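Local coordinates for uncharacterized protein (Parabacteroides distasonis, PDB 3LM3) that is of uncharacterized function but probably acts on carbohydrates, as a putative glycoside hydrolase or deacetylase, at residues A[213-218]-A[320-325]; A[22-27]-A[279-284]. All coordinates share one frame; numbering follows the deposited sequence.

Contact 1: A[213-218]-A[320-325]; sequences VNLDGW and VTFGEF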
loop_
_atom_site.group_PDB
_atom_site.type_symbol
_atom_site.label_atom_id
_atom_site.label_comp_id
_atom_site.label_asym_id
_atom_site.label_seq_id
_atom_site.Cartn_x
_atom_site.Cartn_y
_atom_site.Cartn_z
ATOM N N VAL A 213 -1.227 -10.965 -7.236
ATOM C CA VAL A 213 -2.063 -10.210 -6.308
ATOM C C VAL A 213 -1.416 -8.844 -6.121
ATOM O O VAL A 213 -0.239 -8.720 -5.764
ATOM C CB VAL A 213 -2.124 -10.918 -4.937
ATOM C CG1 VAL A 213 -3.036 -10.132 -3.965
ATOM C CG2 VAL A 213 -2.601 -12.347 -5.086
ATOM N N ASN A 214 -2.184 -7.791 -6.347
ATOM C CA ASN A 214 -1.688 -6.425 -6.233
ATOM C C ASN A 214 -2.092 -5.843 -4.870
ATOM O O ASN A 214 -3.276 -5.713 -4.576
ATOM C CB ASN A 214 -2.204 -5.543 -7.385
ATOM C CG ASN A 214 -1.424 -4.272 -7.513
ATOM O OD1 ASN A 214 -0.547 -4.014 -6.702
ATOM N ND2 ASN A 214 -1.707 -3.454 -8.550
ATOM N N LEU A 215 -1.092 -5.517 -4.073
ATOM C CA LEU A 215 -1.222 -5.034 -2.708
ATOM C C LEU A 215 -0.846 -3.578 -2.531
ATOM O O LEU A 215 0.227 -3.115 -2.929
ATOM C CB LEU A 215 -0.317 -5.824 -1.750
ATOM C CG LEU A 215 -0.611 -7.316 -1.645
ATOM C CD1 LEU A 215 0.319 -7.966 -0.604
ATOM C CD2 LEU A 215 -2.096 -7.570 -1.274
ATOM N N ASP A 216 -1.728 -2.847 -1.865
ATOM C CA ASP A 216 -1.424 -1.546 -1.260
ATOM C C ASP A 216 -0.229 -1.606 -0.313
ATOM O O ASP A 216 0.098 -2.672 0.222
ATOM C CB ASP A 216 -2.663 -1.056 -0.515
ATOM C CG ASP A 216 -2.655 0.440 -0.201
ATOM O OD1 ASP A 216 -1.862 1.236 -0.791
ATOM O OD2 ASP A 216 -3.458 0.828 0.697
ATOM N N GLY A 217 0.379 -0.452 -0.077
ATOM C CA GLY A 217 1.566 -0.304 0.760
ATOM C C GLY A 217 1.349 0.309 2.141
ATOM O O GLY A 217 2.032 -0.069 3.094
ATOM N N TRP A 218 0.461 1.316 2.230
ATOM C CA TRP A 218 0.149 2.021 3.467
ATOM C C TRP A 218 -1.354 2.204 3.619
ATOM O O TRP A 218 -1.992 2.920 2.843
ATOM C CB TRP A 218 0.769 3.426 3.514
ATOM C CG TRP A 218 2.244 3.585 3.410
ATOM C CD1 TRP A 218 3.106 3.820 4.442
ATOM C CD2 TRP A 218 3.029 3.587 2.222
ATOM N NE1 TRP A 218 4.378 3.963 3.966
ATOM C CE2 TRP A 218 4.357 3.850 2.602
ATOM C CE3 TRP A 218 2.735 3.411 0.873
ATOM C CZ2 TRP A 218 5.399 3.902 1.679
ATOM C CZ3 TRP A 218 3.777 3.478 -0.051
ATOM C CH2 TRP A 218 5.095 3.711 0.370
ATOM N N VAL A 320 2.473 -10.607 9.505
ATOM C CA VAL A 320 3.038 -11.514 8.494
ATOM C C VAL A 320 3.683 -10.715 7.374
ATOM O O VAL A 320 3.517 -9.499 7.270
ATOM C CB VAL A 320 1.958 -12.481 7.936
ATOM C CG1 VAL A 320 1.297 -13.256 9.095
ATOM C CG2 VAL A 320 0.910 -11.748 7.133
ATOM N N THR A 321 4.443 -11.411 6.538
ATOM C CA THR A 321 5.108 -10.753 5.428
ATOM C C THR A 321 4.105 -10.353 4.334
ATOM O O THR A 321 3.017 -10.935 4.241
ATOM C CB THR A 321 6.228 -11.604 4.821
ATOM O OG1 THR A 321 5.644 -12.632 4.009
ATOM C CG2 THR A 321 7.125 -12.220 5.890
ATOM N N PHE A 322 4.458 -9.357 3.517
ATOM C CA PHE A 322 3.625 -9.008 2.353
ATOM C C PHE A 322 3.364 -10.224 1.502
ATOM O O PHE A 322 2.239 -10.474 1.092
ATOM C CB PHE A 322 4.273 -7.867 1.536
ATOM C CG PHE A 322 3.872 -6.469 1.980
ATOM C CD1 PHE A 322 4.493 -5.867 3.051
ATOM C CD2 PHE A 322 2.869 -5.774 1.318
ATOM C CE1 PHE A 322 4.141 -4.584 3.460
ATOM C CE2 PHE A 322 2.508 -4.485 1.720
ATOM C CZ PHE A 322 3.140 -3.895 2.798
ATOM N N GLY A 323 4.422 -10.978 1.184
ATOM C CA GLY A 323 4.286 -12.139 0.338
ATOM C C GLY A 323 3.381 -13.205 0.941
ATOM O O GLY A 323 2.570 -13.827 0.237
ATOM N N GLU A 324 3.508 -13.465 2.242
ATOM C CA GLU A 324 2.674 -14.498 2.907
ATOM C C GLU A 324 1.213 -14.099 2.827
ATOM O O GLU A 324 0.329 -14.917 2.552
ATOM C CB GLU A 324 3.006 -14.627 4.392
ATOM C CG GLU A 324 4.129 -15.450 4.774
ATOM C CD GLU A 324 4.095 -15.480 6.304
ATOM O OE1 GLU A 324 4.603 -14.530 6.905
ATOM O OE2 GLU A 324 3.414 -16.354 6.889
ATOM N N PHE A 325 0.920 -12.836 3.119
ATOM C CA PHE A 325 -0.452 -12.370 3.097
ATOM C C PHE A 325 -1.023 -12.472 1.687
ATOM O O PHE A 325 -2.140 -12.944 1.504
ATOM C CB PHE A 325 -0.573 -10.929 3.613
ATOM C CG PHE A 325 -1.962 -10.386 3.444
ATOM C CD1 PHE A 325 -3.016 -10.856 4.221
ATOM C CD2 PHE A 325 -2.243 -9.468 2.429
ATOM C CE1 PHE A 325 -4.328 -10.432 3.974
ATOM C CE2 PHE A 325 -3.509 -9.054 2.173
ATOM C CZ PHE A 325 -4.577 -9.498 2.962
#

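Contact 2: A[22-27]-A[279-284]; sequences FVTLCI and FGWVAN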
loop_
_atom_site.group_PDB
_atom_site.type_symbol
_atom_site.label_atom_id
_atom_site.label_comp_id
_atom_site.label_asym_id
_atom_site.label_seq_id
_atom_site.Cartn_x
_atom_site.Cartn_y
_atom_site.Cartn_z
ATOM N N PHE A 22 -4.770 -9.133 9.720
ATOM C CA PHE A 22 -3.388 -9.183 9.301
ATOM C C PHE A 22 -2.786 -7.794 9.233
ATOM O O PHE A 22 -3.434 -6.863 8.766
ATOM C CB PHE A 22 -3.277 -9.763 7.909
ATOM C CG PHE A 22 -3.778 -11.175 7.815
ATOM C CD1 PHE A 22 -2.930 -12.224 8.081
ATOM C CD2 PHE A 22 -5.096 -11.451 7.508
ATOM C CE1 PHE A 22 -3.399 -13.531 8.024
ATOM C CE2 PHE A 22 -5.585 -12.763 7.495
ATOM C CZ PHE A 22 -4.703 -13.803 7.724
ATOM N N VAL A 23 -1.528 -7.697 9.680
ATOM C CA VAL A 23 -0.689 -6.523 9.426
ATOM C C VAL A 23 0.525 -6.997 8.641
ATOM O O VAL A 23 1.228 -7.918 9.086
ATOM C CB VAL A 23 -0.212 -5.821 10.707
ATOM C CG1 VAL A 23 0.835 -4.729 10.390
ATOM C CG2 VAL A 23 -1.387 -5.242 11.495
ATOM N N THR A 24 0.778 -6.361 7.507
ATOM C CA THR A 24 1.979 -6.614 6.729
ATOM C C THR A 24 2.854 -5.374 6.771
ATOM O O THR A 24 2.480 -4.331 6.219
ATOM C CB THR A 24 1.667 -7.003 5.291
ATOM O OG1 THR A 24 0.902 -5.981 4.635
ATOM C CG2 THR A 24 0.886 -8.319 5.208
ATOM N N LEU A 25 4.013 -5.472 7.416
ATOM C CA LEU A 25 4.998 -4.410 7.480
ATOM C C LEU A 25 6.169 -4.720 6.578
ATOM O O LEU A 25 6.633 -5.863 6.497
ATOM C CB LEU A 25 5.554 -4.278 8.900
ATOM C CG LEU A 25 6.754 -3.346 9.096
ATOM C CD1 LEU A 25 6.388 -1.895 8.801
ATOM C CD2 LEU A 25 7.325 -3.489 10.530
ATOM N N CYS A 26 6.652 -3.701 5.903
ATOM C CA CYS A 26 7.938 -3.728 5.215
ATOM C C CYS A 26 8.849 -2.647 5.789
ATOM O O CYS A 26 8.407 -1.513 6.034
ATOM C CB CYS A 26 7.762 -3.488 3.730
ATOM S SG CYS A 26 9.299 -3.158 2.806
ATOM N N ILE A 27 10.096 -3.024 6.043
ATOM C CA ILE A 27 11.164 -2.070 6.373
ATOM C C ILE A 27 12.061 -1.928 5.145
ATOM O O ILE A 27 12.561 -2.958 4.618
ATOM C CB ILE A 27 11.985 -2.495 7.627
ATOM C CG1 ILE A 27 11.082 -2.537 8.854
ATOM C CG2 ILE A 27 13.164 -1.518 7.848
ATOM C CD1 ILE A 27 11.751 -3.051 10.077
ATOM N N PHE A 279 -12.345 -10.564 6.351
ATOM C CA PHE A 279 -10.991 -10.508 6.902
ATOM C C PHE A 279 -10.673 -9.021 7.037
ATOM O O PHE A 279 -11.397 -8.174 6.473
ATOM C CB PHE A 279 -9.935 -11.183 6.009
ATOM C CG PHE A 279 -9.706 -10.512 4.671
ATOM C CD1 PHE A 279 -10.474 -10.839 3.569
ATOM C CD2 PHE A 279 -8.690 -9.593 4.516
ATOM C CE1 PHE A 279 -10.252 -10.228 2.323
ATOM C CE2 PHE A 279 -8.473 -8.977 3.294
ATOM C CZ PHE A 279 -9.249 -9.300 2.199
ATOM N N GLY A 280 -9.592 -8.713 7.757
ATOM C CA GLY A 280 -9.092 -7.336 7.813
ATOM C C GLY A 280 -7.609 -7.336 7.543
ATOM O O GLY A 280 -6.910 -8.229 8.008
ATOM N N TRP A 281 -7.134 -6.304 6.847
ATOM C CA TRP A 281 -5.729 -6.211 6.474
ATOM C C TRP A 281 -5.262 -4.760 6.512
ATOM O O TRP A 281 -5.905 -3.877 5.933
ATOM C CB TRP A 281 -5.525 -6.782 5.069
ATOM C CG TRP A 281 -4.158 -6.509 4.492
ATOM C CD1 TRP A 281 -2.942 -6.810 5.046
ATOM C CD2 TRP A 281 -3.890 -5.842 3.253
ATOM N NE1 TRP A 281 -1.932 -6.378 4.202
ATOM C CE2 TRP A 281 -2.491 -5.751 3.120
ATOM C CE3 TRP A 281 -4.698 -5.292 2.253
ATOM C CZ2 TRP A 281 -1.873 -5.168 2.011
ATOM C CZ3 TRP A 281 -4.093 -4.699 1.185
ATOM C CH2 TRP A 281 -2.701 -4.643 1.058
ATOM N N VAL A 282 -4.166 -4.538 7.220
ATOM C CA VAL A 282 -3.475 -3.275 7.311
ATOM C C VAL A 282 -2.072 -3.476 6.741
ATOM O O VAL A 282 -1.379 -4.450 7.075
ATOM C CB VAL A 282 -3.371 -2.815 8.776
ATOM C CG1 VAL A 282 -2.348 -1.686 8.947
ATOM C CG2 VAL A 282 -4.775 -2.433 9.296
ATOM N N ALA A 283 -1.660 -2.534 5.884
ATOM C CA ALA A 283 -0.335 -2.505 5.263
ATOM C C ALA A 283 0.463 -1.328 5.757
ATOM O O ALA A 283 -0.094 -0.237 5.977
ATOM C CB ALA A 283 -0.465 -2.402 3.745
ATOM N N ASN A 284 1.767 -1.488 5.948
ATOM C CA ASN A 284 2.581 -0.340 6.356
ATOM C C ASN A 284 4.008 -0.537 5.893
ATOM O O ASN A 284 4.479 -1.658 5.725
ATOM C CB ASN A 284 2.517 -0.159 7.868
ATOM C CG ASN A 284 2.633 1.294 8.324
ATOM O OD1 ASN A 284 2.909 2.205 7.543
ATOM N ND2 ASN A 284 2.390 1.503 9.637
#

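Contact 1: A[213-218]-A[320-325]
Leu-215, in the segment that carries the outermost strand of a small parallel sheet, fits its two methyls against Phe-322 and Phe-325 in the first turn of helix 322-332, a strand-to-helix contact in a predominantly parallel beta/alpha domain. Leu-215 and Phe-322 extend from their own chains and pass alongside one another, heading opposite ways. With chi2 at -177°, CD1 of Leu-215 stands anti to its own CA, 3.9 Å from CD2 of Phe-322, oblique to the ring, and 3.6 Å from Phe-322 O; CD2 instead meets the edge of Phe-325, 4.0 Å from CE2. A branched leucine suits this place because one residue serves two aromatic neighbours. An alanine here would probably leave Phe-322 CD2 and the rim of Phe-325 without these methyl partners and open a gap in the buried interface. The helix start is fixed by a capping box: Thr-321 OG1 accepts from Glu-324 N at 2.9 Å, while Thr-321 N donates to Glu-324 OE1, almost straight at 174° but from above the carboxylate plane. Glu-324 also forms a salt bridge with Arg-71. Gly-217 suits its turn, since a CB there would crowd the indole of Trp-218. Phenylalanine suits position 322 because its flat apolar ring reaches from helix to turn. Two carbonyl oxygens lie at its edge, near its plane: Gly-217 O, beside CZ, and the buried Asp-216 O, which has no hydrogen-bond partner and sits 3.4 Å from Phe-322 CE2.

Contact 2: A[22-27]-A[279-284]
Phe-22 pairs with Trp-281, Val-23 with Val-282, Thr-24 with Ala-283 and Leu-25 with Asn-284 as two neighbouring strands run parallel, their axes 4.7 Å apart and inclined by 16°. The ladder zigzags between the chains: Phe-22 N donates to Gly-280 O, Val-282 N to Phe-22 O, Thr-24 N to Val-282 O, Asn-284 N to Thr-24 O and Cys-26 N to Asn-284 O. CA-H...O contacts lie between these bonds, such as Val-23 CA to Val-282 O at 3.2 Å. On one face, Thr-24 and Trp-281 share a fairly straight side-chain bond: NE1 of the indole donates to OG1 at 2.9 Å, the oxygen lying close to the ring plane. Chi1 of 58° sets OG1 of Thr-24 between its backbone N and carbonyl carbon, where it meets NE1, while CG2 goes anti to the carbonyl carbon. The bond gives the buried indole N-H a partner and would hinder rotation of the ring. Ala-283 suits its place because its lone methyl fits beside Thr-24 OG1, 3.9 Å from CB, with Phe-322 packed on it; Phe-22 CB touches Trp-281 CD1. On the other face Val-23 and Val-282 stand next to each other with their branches directed alike, CG2 of the first 4.1 Å from CB of the second; both pack on Phe-270 of helix 255-277. Beyond them Asn-284 donates through ND2 to Val-244 O. Regular parallel pairing, with helix 322-332 against the Thr-24 face and helices 255-277 and 296-313 against the valine face, is consistent with the beta/alpha barrel of the glycoside hydrolase/deacetylase clan.

How the contacts relate
From the N terminus the chain lays down 22-27, then 213-218, then 279-284 and finally 320-325, so the two contacts cross: each loop begins or ends within the other. Contact 2 closes the longer one, spanning 251 residues, and joins adjacent strands of the parallel sheet that holds 21-29 and 280-287. Contact 1 closes a loop of 101 residues and brings the three strands 146-148, 168-172 and 213-216 to helix 322-332. Their centres are about 7 Å apart, and they touch directly: Val-320 N probably bonds to Val-23 O, while the Phe-325 ring stacks on Trp-281. Helix 322-332, together with direct packing of Leu-215 and Asp-216 on Trp-281, joins the two groups of strands.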